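Local structure of 177aa long conserved hypothetical protein (ST1454) (Sulfolobus tokodaii, 1WOZ) at residues Ile38-Ser43 and Ala111-Val116; Lys51-Arg56 and Val82-Glu87; Leu61-Glu66 and Ser73-Asp78. The protein probably transfers the adenosyl group of ATP to cob(I)alamin, as a PduO-type corrinoid adenosyltransferase that assembles as a trimer. All coordinates share one frame; numbering follows the deposited sequence.

Contact 1. Residues Ile38-Ser43 and Ala111-Val116; sequences IGFAIS and ASVLHV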
loop_
_atom_site.group_PDB
_atom_site.type_symbol
_atom_site.label_atom_id
_atom_site.label_comp_id
_atom_site.label_asym_id
_atom_site.label_seq_id
_atom_site.Cartn_x
_atom_site.Cartn_y
_atom_site.Cartn_z
ATOM N N ILE A 38 -1.952 4.273 9.015
ATOM C CA ILE A 38 -1.617 5.046 10.213
ATOM C C ILE A 38 -1.578 4.108 11.430
ATOM O O ILE A 38 -0.684 4.209 12.270
ATOM C CB ILE A 38 -2.627 6.188 10.460
ATOM C CG1 ILE A 38 -2.352 7.323 9.467
ATOM C CG2 ILE A 38 -2.464 6.743 11.888
ATOM C CD1 ILE A 38 -3.462 8.386 9.376
ATOM N N GLY A 39 -2.542 3.186 11.505
ATOM C CA GLY A 39 -2.575 2.234 12.599
ATOM C C GLY A 39 -1.287 1.423 12.581
ATOM O O GLY A 39 -0.724 1.133 13.643
ATOM N N PHE A 40 -0.812 1.059 11.382
ATOM C CA PHE A 40 0.437 0.284 11.256
ATOM C C PHE A 40 1.633 1.145 11.714
ATOM O O PHE A 40 2.487 0.691 12.479
ATOM C CB PHE A 40 0.606 -0.205 9.793
ATOM C CG PHE A 40 1.874 -1.006 9.541
ATOM C CD1 PHE A 40 2.724 -0.670 8.489
ATOM C CD2 PHE A 40 2.201 -2.105 10.335
ATOM C CE1 PHE A 40 3.885 -1.413 8.222
ATOM C CE2 PHE A 40 3.365 -2.858 10.079
ATOM C CZ PHE A 40 4.201 -2.508 9.022
ATOM N N ALA A 41 1.682 2.405 11.296
ATOM C CA ALA A 41 2.784 3.292 11.726
ATOM C C ALA A 41 2.812 3.407 13.268
ATOM O O ALA A 41 3.886 3.352 13.902
ATOM C CB ALA A 41 2.607 4.649 11.142
ATOM N N ILE A 42 1.635 3.588 13.870
ATOM C CA ILE A 42 1.555 3.668 15.327
ATOM C C ILE A 42 2.129 2.402 15.974
ATOM O O ILE A 42 2.902 2.486 16.931
ATOM C CB ILE A 42 0.088 3.872 15.803
ATOM C CG1 ILE A 42 -0.397 5.264 15.388
ATOM C CG2 ILE A 42 -0.015 3.680 17.359
ATOM C CD1 ILE A 42 -1.922 5.467 15.525
ATOM N N SER A 43 1.778 1.227 15.456
ATOM C CA SER A 43 2.292 -0.012 16.042
ATOM C C SER A 43 3.822 -0.147 15.914
ATOM O O SER A 43 4.445 -0.906 16.654
ATOM C CB SER A 43 1.628 -1.247 15.403
ATOM O OG SER A 43 2.175 -1.545 14.116
ATOM N N ALA A 111 10.778 6.012 10.409
ATOM C CA ALA A 111 10.631 7.055 9.400
ATOM C C ALA A 111 10.122 6.442 8.081
ATOM O O ALA A 111 9.332 7.063 7.365
ATOM C CB ALA A 111 11.974 7.755 9.154
ATOM N N SER A 112 10.566 5.229 7.763
ATOM C CA SER A 112 10.146 4.609 6.507
ATOM C C SER A 112 8.651 4.337 6.491
ATOM O O SER A 112 7.995 4.596 5.485
ATOM C CB SER A 112 10.908 3.297 6.251
ATOM O OG SER A 112 12.296 3.553 6.088
ATOM N N VAL A 113 8.103 3.821 7.592
ATOM C CA VAL A 113 6.671 3.552 7.608
ATOM C C VAL A 113 5.882 4.855 7.586
ATOM O O VAL A 113 4.779 4.915 7.011
ATOM C CB VAL A 113 6.263 2.677 8.808
ATOM C CG1 VAL A 113 4.766 2.339 8.719
ATOM C CG2 VAL A 113 7.045 1.372 8.772
ATOM N N LEU A 114 6.437 5.905 8.198
ATOM C CA LEU A 114 5.786 7.224 8.174
ATOM C C LEU A 114 5.756 7.784 6.752
ATOM O O LEU A 114 4.764 8.411 6.351
ATOM C CB LEU A 114 6.506 8.203 9.118
ATOM C CG LEU A 114 6.161 7.895 10.606
ATOM C CD1 LEU A 114 7.188 8.565 11.529
ATOM C CD2 LEU A 114 4.746 8.383 10.946
ATOM N N HIS A 115 6.837 7.577 5.992
ATOM C CA HIS A 115 6.870 8.048 4.611
ATOM C C HIS A 115 5.882 7.267 3.743
ATOM O O HIS A 115 5.273 7.822 2.823
ATOM C CB HIS A 115 8.280 7.919 4.017
ATOM C CG HIS A 115 9.170 9.068 4.360
ATOM N ND1 HIS A 115 8.877 10.361 3.983
ATOM C CD2 HIS A 115 10.331 9.128 5.062
ATOM C CE1 HIS A 115 9.816 11.172 4.440
ATOM N NE2 HIS A 115 10.709 10.450 5.099
ATOM N N VAL A 116 5.751 5.967 3.998
ATOM C CA VAL A 116 4.785 5.194 3.225
ATOM C C VAL A 116 3.382 5.753 3.517
ATOM O O VAL A 116 2.569 5.967 2.609
ATOM C CB VAL A 116 4.809 3.693 3.618
ATOM C CG1 VAL A 116 3.542 3.004 3.099
ATOM C CG2 VAL A 116 6.074 3.016 3.053
#
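Val113 sets one methyl group, CG1, between Phe40 and Ala41, and this joins helix 23-44 to helix 109-134 inside the helical bundle of the PduO-type adenosyltransferase fold. The two short segments run nearly antiparallel, at 171°, with their axes 9.3 Å apart at closest approach. A small residue faces the valine here: the CA atoms of Ala41 and Val113 are 5.7 Å apart, and CG1 of Val113 rests against the backbone as well, 3.7 Å from Ala41 CA.

In Val113, CG1 stands anti to the backbone N (chi1 -176°) and is the branch that does the touching, while CG2 lies beside that N. Phe40 starts off along the flank of its helix, but with CG likewise anti to its own N the ring swings across until its CD1-CE1 side meets the valine. The two side chains cross at about a right angle, and CG1 of Val113 approaches the ring obliquely, 3.6 Å from Phe40 CD1. CD2 of Leu114 adds a looser contact, 4.3 Å from Ala41 CB.

All four touching residues are buried. Phe40 packs on Val113 of the second subunit and on Phe40 of the third, while Val113 is also touched by Phe40 of the third subunit; the pair thus belongs both to the bundle core and to the subunit interface. Leu114 leans on Ala157 of helix 140-163. One turn past the phenylalanine, the hydroxyl of Ser43 bends back onto its own helix, and OG donates to the carbonyl O of Phe40 at 2.8 Å, tilted 15° from the carbonyl plane.

Contact 2. Residues Lys51-Arg56 and Val82-Glu87; sequences KKDLER and VKWLEE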
loop_
_atom_site.group_PDB
_atom_site.type_symbol
_atom_site.label_atom_id
_atom_site.label_comp_id
_atom_site.label_asym_id
_atom_site.label_seq_id
_atom_site.Cartn_x
_atom_site.Cartn_y
_atom_site.Cartn_z
ATOM N N LYS A 51 2.602 8.682 18.867
ATOM C CA LYS A 51 1.472 7.763 18.971
ATOM C C LYS A 51 0.213 8.564 19.307
ATOM O O LYS A 51 -0.835 8.356 18.699
ATOM C CB LYS A 51 1.694 6.720 20.074
ATOM C CG LYS A 51 2.777 5.669 19.821
ATOM C CD LYS A 51 2.816 4.700 21.031
ATOM C CE LYS A 51 3.825 3.556 20.890
ATOM N NZ LYS A 51 3.445 2.523 19.850
ATOM N N LYS A 52 0.328 9.482 20.266
ATOM C CA LYS A 52 -0.818 10.311 20.668
ATOM C C LYS A 52 -1.363 11.133 19.499
ATOM O O LYS A 52 -2.587 11.162 19.257
ATOM C CB LYS A 52 -0.413 11.245 21.823
ATOM C CG LYS A 52 -1.428 12.342 22.171
ATOM C CD LYS A 52 -0.836 13.290 23.227
ATOM C CE LYS A 52 -1.768 14.454 23.572
ATOM N NZ LYS A 52 -2.998 13.992 24.279
ATOM N N ASP A 53 -0.471 11.794 18.765
ATOM C CA ASP A 53 -0.903 12.601 17.627
ATOM C C ASP A 53 -1.581 11.763 16.546
ATOM O O ASP A 53 -2.637 12.142 16.023
ATOM C CB ASP A 53 0.290 13.350 17.006
ATOM C CG ASP A 53 0.799 14.482 17.903
ATOM O OD1 ASP A 53 0.005 14.959 18.749
ATOM O OD2 ASP A 53 1.966 14.885 17.752
ATOM N N LEU A 54 -0.961 10.639 16.196
ATOM C CA LEU A 54 -1.514 9.768 15.162
ATOM C C LEU A 54 -2.853 9.160 15.590
ATOM O O LEU A 54 -3.754 8.995 14.766
ATOM C CB LEU A 54 -0.503 8.668 14.807
ATOM C CG LEU A 54 0.728 9.191 14.050
ATOM C CD1 LEU A 54 1.784 8.093 13.994
ATOM C CD2 LEU A 54 0.327 9.665 12.648
ATOM N N GLU A 55 -2.990 8.819 16.868
ATOM C CA GLU A 55 -4.261 8.258 17.326
ATOM C C GLU A 55 -5.375 9.286 17.177
ATOM O O GLU A 55 -6.500 8.920 16.849
ATOM C CB GLU A 55 -4.151 7.741 18.772
ATOM C CG GLU A 55 -3.464 6.370 18.809
ATOM C CD GLU A 55 -2.947 5.972 20.176
ATOM O OE1 GLU A 55 -3.011 6.804 21.100
ATOM O OE2 GLU A 55 -2.460 4.823 20.318
ATOM N N ARG A 56 -5.067 10.567 17.388
ATOM C CA ARG A 56 -6.074 11.622 17.211
ATOM C C ARG A 56 -6.451 11.733 15.728
ATOM O O ARG A 56 -7.629 11.926 15.379
ATOM C CB ARG A 56 -5.559 12.974 17.729
ATOM C CG ARG A 56 -6.402 14.173 17.262
ATOM C CD ARG A 56 -6.065 15.417 18.079
ATOM N NE ARG A 56 -6.770 16.596 17.590
ATOM C CZ ARG A 56 -6.711 17.784 18.186
ATOM N NH1 ARG A 56 -5.975 17.931 19.285
ATOM N NH2 ARG A 56 -7.391 18.809 17.698
ATOM N N VAL A 82 -7.555 21.637 11.085
ATOM C CA VAL A 82 -6.361 21.916 10.301
ATOM C C VAL A 82 -5.295 22.595 11.175
ATOM O O VAL A 82 -4.113 22.266 11.098
ATOM C CB VAL A 82 -6.722 22.817 9.096
ATOM C CG1 VAL A 82 -5.462 23.243 8.344
ATOM C CG2 VAL A 82 -7.675 22.064 8.167
ATOM N N LYS A 83 -5.733 23.525 12.025
ATOM C CA LYS A 83 -4.830 24.264 12.907
ATOM C C LYS A 83 -3.944 23.345 13.739
ATOM O O LYS A 83 -2.729 23.492 13.755
ATOM C CB LYS A 83 -5.631 25.149 13.858
ATOM C CG LYS A 83 -4.782 25.782 14.938
ATOM C CD LYS A 83 -4.178 27.095 14.460
ATOM C CE LYS A 83 -5.217 28.228 14.534
ATOM N NZ LYS A 83 -6.507 27.940 13.809
ATOM N N TRP A 84 -4.574 22.419 14.454
ATOM C CA TRP A 84 -3.855 21.469 15.278
ATOM C C TRP A 84 -2.767 20.732 14.452
ATOM O O TRP A 84 -1.660 20.536 14.927
ATOM C CB TRP A 84 -4.852 20.462 15.870
ATOM C CG TRP A 84 -4.172 19.367 16.553
ATOM C CD1 TRP A 84 -3.458 19.449 17.720
ATOM C CD2 TRP A 84 -3.983 18.036 16.054
ATOM N NE1 TRP A 84 -2.826 18.251 17.968
ATOM C CE2 TRP A 84 -3.126 17.371 16.963
ATOM C CE3 TRP A 84 -4.453 17.344 14.933
ATOM C CZ2 TRP A 84 -2.724 16.038 16.778
ATOM C CZ3 TRP A 84 -4.052 16.012 14.751
ATOM C CH2 TRP A 84 -3.192 15.382 15.674
ATOM N N LEU A 85 -3.090 20.319 13.226
ATOM C CA LEU A 85 -2.094 19.623 12.385
ATOM C C LEU A 85 -0.882 20.530 12.130
ATOM O O LEU A 85 0.262 20.108 12.238
ATOM C CB LEU A 85 -2.700 19.220 11.041
ATOM C CG LEU A 85 -3.818 18.168 11.069
ATOM C CD1 LEU A 85 -4.377 18.022 9.687
ATOM C CD2 LEU A 85 -3.273 16.841 11.589
ATOM N N GLU A 86 -1.148 21.781 11.797
ATOM C CA GLU A 86 -0.078 22.741 11.539
ATOM C C GLU A 86 0.787 23.029 12.765
ATOM O O GLU A 86 2.009 23.135 12.647
ATOM C CB GLU A 86 -0.675 24.038 11.010
ATOM C CG GLU A 86 -1.540 23.804 9.794
ATOM C CD GLU A 86 -2.219 25.067 9.300
ATOM O OE1 GLU A 86 -2.650 25.883 10.144
ATOM O OE2 GLU A 86 -2.340 25.228 8.072
ATOM N N GLU A 87 0.165 23.157 13.933
ATOM C CA GLU A 87 0.916 23.433 15.155
ATOM C C GLU A 87 1.807 22.263 15.529
ATOM O O GLU A 87 2.943 22.467 15.981
ATOM C CB GLU A 87 -0.023 23.729 16.332
ATOM C CG GLU A 87 -1.002 24.851 16.089
ATOM C CD GLU A 87 -2.036 24.964 17.203
ATOM O OE1 GLU A 87 -2.518 23.922 17.699
ATOM O OE2 GLU A 87 -2.378 26.101 17.573
#
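Arg56 lays its guanidinium flat on the indole of Trp84, the two planes within 5° of parallel. The stack is also a cation-pi contact: Arg56 CZ sits 3.5 Å from the centroid of the five-membered ring of Trp84, nearly straight above it. Farther back along the arginine, CD lies 3.6 Å from the centroid of the six-membered ring of Trp84, a CH-pi contact, so that aliphatic chain and charged head each take one ring of the same face. This overlap depends on the arginine being stretched out, with CG anti to the backbone N (chi1 165°) and every later torsion also extended. Arg56 NH1 and Trp84 NE1 are near each other, but both are donors and do not bond.

The contact ties helix 48-69 to helix 79-96, which follow one another in the adenosyltransferase helical bundle, and the indole bridges backbones that are well separated, the CA atoms of Asp53 and Leu85 being 8.8 Å apart. Val57 and Glu60 of helix 48-69 also touch the indole. The same Glu60 forms a salt bridge with Arg56 NE, which probably helps to fix the rotation of the guanidinium.

Asp53 meets the far end of the indole. Its carbonyl O lies at the ring edge, near the plane, 3.3 Å from Trp84 CH2, and its carboxylate, turned 72° from the ring, brings OD1 to 3.5 Å from Trp84 CZ2. The other carboxylate oxygen, OD2, is taken by Arg88 in a salt bridge and by the hydroxyl of Tyr92 in a hydrogen bond.

Contact 3. Residues Leu61-Glu66 and Ser73-Asp78; sequences LFEIGE and SKKKID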
loop_
_atom_site.group_PDB
_atom_site.type_symbol
_atom_site.label_atom_id
_atom_site.label_comp_id
_atom_site.label_asym_id
_atom_site.label_seq_id
_atom_site.Cartn_x
_atom_site.Cartn_y
_atom_site.Cartn_z
ATOM N N LEU A 61 -10.179 10.962 11.096
ATOM C CA LEU A 61 -10.468 10.401 9.776
ATOM C C LEU A 61 -11.886 9.810 9.835
ATOM O O LEU A 61 -12.622 9.831 8.841
ATOM C CB LEU A 61 -9.454 9.306 9.373
ATOM C CG LEU A 61 -8.051 9.864 9.067
ATOM C CD1 LEU A 61 -7.151 8.754 8.551
ATOM C CD2 LEU A 61 -8.149 10.977 8.002
ATOM N N PHE A 62 -12.277 9.263 10.988
ATOM C CA PHE A 62 -13.652 8.747 11.091
ATOM C C PHE A 62 -14.610 9.941 11.060
ATOM O O PHE A 62 -15.687 9.868 10.478
ATOM C CB PHE A 62 -13.866 7.942 12.380
ATOM C CG PHE A 62 -13.514 6.487 12.243
ATOM C CD1 PHE A 62 -12.229 6.034 12.505
ATOM C CD2 PHE A 62 -14.472 5.568 11.800
ATOM C CE1 PHE A 62 -11.894 4.682 12.323
ATOM C CE2 PHE A 62 -14.136 4.219 11.621
ATOM C CZ PHE A 62 -12.838 3.787 11.887
ATOM N N GLU A 63 -14.228 11.054 11.686
ATOM C CA GLU A 63 -15.099 12.226 11.641
ATOM C C GLU A 63 -15.227 12.754 10.211
ATOM O O GLU A 63 -16.309 13.200 9.782
ATOM C CB GLU A 63 -14.570 13.312 12.581
ATOM C CG GLU A 63 -14.661 12.887 14.040
ATOM C CD GLU A 63 -14.304 13.991 15.024
ATOM O OE1 GLU A 63 -14.808 13.936 16.159
ATOM O OE2 GLU A 63 -13.513 14.894 14.688
ATOM N N ILE A 64 -14.129 12.691 9.461
ATOM C CA ILE A 64 -14.146 13.127 8.069
ATOM C C ILE A 64 -15.102 12.229 7.297
ATOM O O ILE A 64 -15.876 12.698 6.453
ATOM C CB ILE A 64 -12.708 13.055 7.433
ATOM C CG1 ILE A 64 -11.857 14.182 8.005
ATOM C CG2 ILE A 64 -12.795 13.040 5.905
ATOM C CD1 ILE A 64 -10.419 14.210 7.506
ATOM N N GLY A 65 -15.049 10.928 7.569
ATOM C CA GLY A 65 -15.962 10.020 6.888
ATOM C C GLY A 65 -17.426 10.333 7.198
ATOM O O GLY A 65 -18.293 10.217 6.327
ATOM N N GLU A 66 -17.715 10.740 8.428
ATOM C CA GLU A 66 -19.094 11.068 8.786
ATOM C C GLU A 66 -19.512 12.384 8.146
ATOM O O GLU A 66 -20.664 12.541 7.730
ATOM C CB GLU A 66 -19.254 11.133 10.312
ATOM C CG GLU A 66 -18.991 9.788 10.963
ATOM C CD GLU A 66 -19.689 9.593 12.304
ATOM O OE1 GLU A 66 -19.479 10.399 13.239
ATOM O OE2 GLU A 66 -20.438 8.600 12.406
ATOM N N SER A 73 -23.555 17.164 8.084
ATOM C CA SER A 73 -24.631 17.282 9.084
ATOM C C SER A 73 -24.268 16.757 10.470
ATOM O O SER A 73 -24.549 17.413 11.468
ATOM C CB SER A 73 -25.895 16.547 8.608
ATOM O OG SER A 73 -26.433 17.173 7.458
ATOM N N LYS A 74 -23.655 15.574 10.526
ATOM C CA LYS A 74 -23.270 14.949 11.795
ATOM C C LYS A 74 -21.901 15.391 12.329
ATOM O O LYS A 74 -21.648 15.374 13.537
ATOM C CB LYS A 74 -23.279 13.433 11.650
ATOM C CG LYS A 74 -22.997 12.711 12.955
ATOM C CD LYS A 74 -23.036 11.210 12.796
ATOM C CE LYS A 74 -22.775 10.526 14.139
ATOM N NZ LYS A 74 -22.471 9.083 13.945
ATOM N N LYS A 75 -21.011 15.757 11.419
ATOM C CA LYS A 75 -19.679 16.235 11.775
ATOM C C LYS A 75 -19.329 17.230 10.680
ATOM O O LYS A 75 -19.741 17.061 9.527
ATOM C CB LYS A 75 -18.653 15.094 11.761
ATOM C CG LYS A 75 -18.826 14.022 12.837
ATOM C CD LYS A 75 -18.378 14.515 14.204
ATOM C CE LYS A 75 -18.503 13.410 15.230
ATOM N NZ LYS A 75 -17.876 13.809 16.513
ATOM N N LYS A 76 -18.591 18.277 11.039
ATOM C CA LYS A 76 -18.170 19.262 10.055
ATOM C C LYS A 76 -16.732 19.682 10.310
ATOM O O LYS A 76 -16.421 20.354 11.286
ATOM C CB LYS A 76 -19.068 20.494 10.078
ATOM C CG LYS A 76 -18.758 21.463 8.947
ATOM C CD LYS A 76 -19.665 22.673 9.004
ATOM C CE LYS A 76 -19.408 23.628 7.850
ATOM N NZ LYS A 76 -20.205 24.880 8.027
ATOM N N ILE A 77 -15.852 19.259 9.421
ATOM C CA ILE A 77 -14.445 19.590 9.534
ATOM C C ILE A 77 -14.293 21.088 9.315
ATOM O O ILE A 77 -14.816 21.630 8.342
ATOM C CB ILE A 77 -13.634 18.805 8.479
ATOM C CG1 ILE A 77 -13.916 17.304 8.642
ATOM C CG2 ILE A 77 -12.147 19.112 8.603
ATOM C CD1 ILE A 77 -13.685 16.763 10.070
ATOM N N ASP A 78 -13.595 21.753 10.234
ATOM C CA ASP A 78 -13.366 23.190 10.130
ATOM C C ASP A 78 -11.892 23.553 10.373
ATOM O O ASP A 78 -11.047 22.674 10.594
ATOM C CB ASP A 78 -14.274 23.933 11.115
ATOM C CG ASP A 78 -14.041 23.529 12.558
ATOM O OD1 ASP A 78 -14.923 23.805 13.389
ATOM O OD2 ASP A 78 -12.981 22.950 12.879
#
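Residues 73-78 run as an irregular, largely extended strip beside the last turns of helix 48-69, with Lys75 and Ile77 each turning CB toward the helix. Their CA atoms mark the register: Lys75 lies 6.0 Å from Glu66, and Ile77 lies 6.6 Å from Ile64.

Two lysines grip two glutamates. Lys74 is fully extended, CG anti to the backbone N (chi1 -175°), and its NZ reaches Glu66 OE2 at 2.6 Å in a salt bridge, meeting the oxygen on its syn side but 32° out of the carboxylate plane. Lys75 bends at chi2 (-75°), which folds its chain alongside Glu66 before NZ arrives at Glu63 OE1, 3.1 Å away and well above the plane of that carboxylate. On the way, its CG passes 3.9 Å from Glu66 CB. The second oxygen of Glu63, OE2, is hydrogen-bonded to the hydroxyl of Tyr81, its stronger polar partner.

The strip is the connection between helix 48-69 and helix 79-96 of the bundle, and Asp78 closes it as the N-cap of the second helix. Tyr171 of the second subunit packs on Lys75 and Glu63 and hydrogen-bonds Glu66 OE1, so the paired charges lie at a trimer interface. Were Lys75 replaced by an alanine, Glu63 OE1 would probably lose its salt-bridge mate, and a gap would be likely to open beside Glu66 and Tyr171 of the second subunit.

Deeper in, Ile77 crosses Ile64 at about a right angle, CD1 of Ile77 standing 3.8 Å from Ile64 CG1, with Ile142 of helix 140-163 touching both. Leu61 and Phe62, earlier on the same helix as Ile64, line the site where a polypropylene glycol molecule is bound.

Along the chain the segments come in the order 38-43, 51-56, 61-66, 73-78, 82-87, 111-116, so the contacts are nested: contact 3 lies within the loop closed by contact 2, and contact 2 within that closed by contact 1. Helix 48-69 serves contact 2, against helix 79-96, and contact 3, against the loop before that helix; their centres are about 16 Å apart. Contact 1, centred about 15 Å from contact 2 and 23 Å from contact 3, joins helices 23-44 and 109-134. Ile42 packs on Leu54 and Ile38 on Leu61, so helix 23-44 leans on helix 48-69 and links all three. Contacts 1 and 3 both lie at the interface between neighbouring subunits of the trimer.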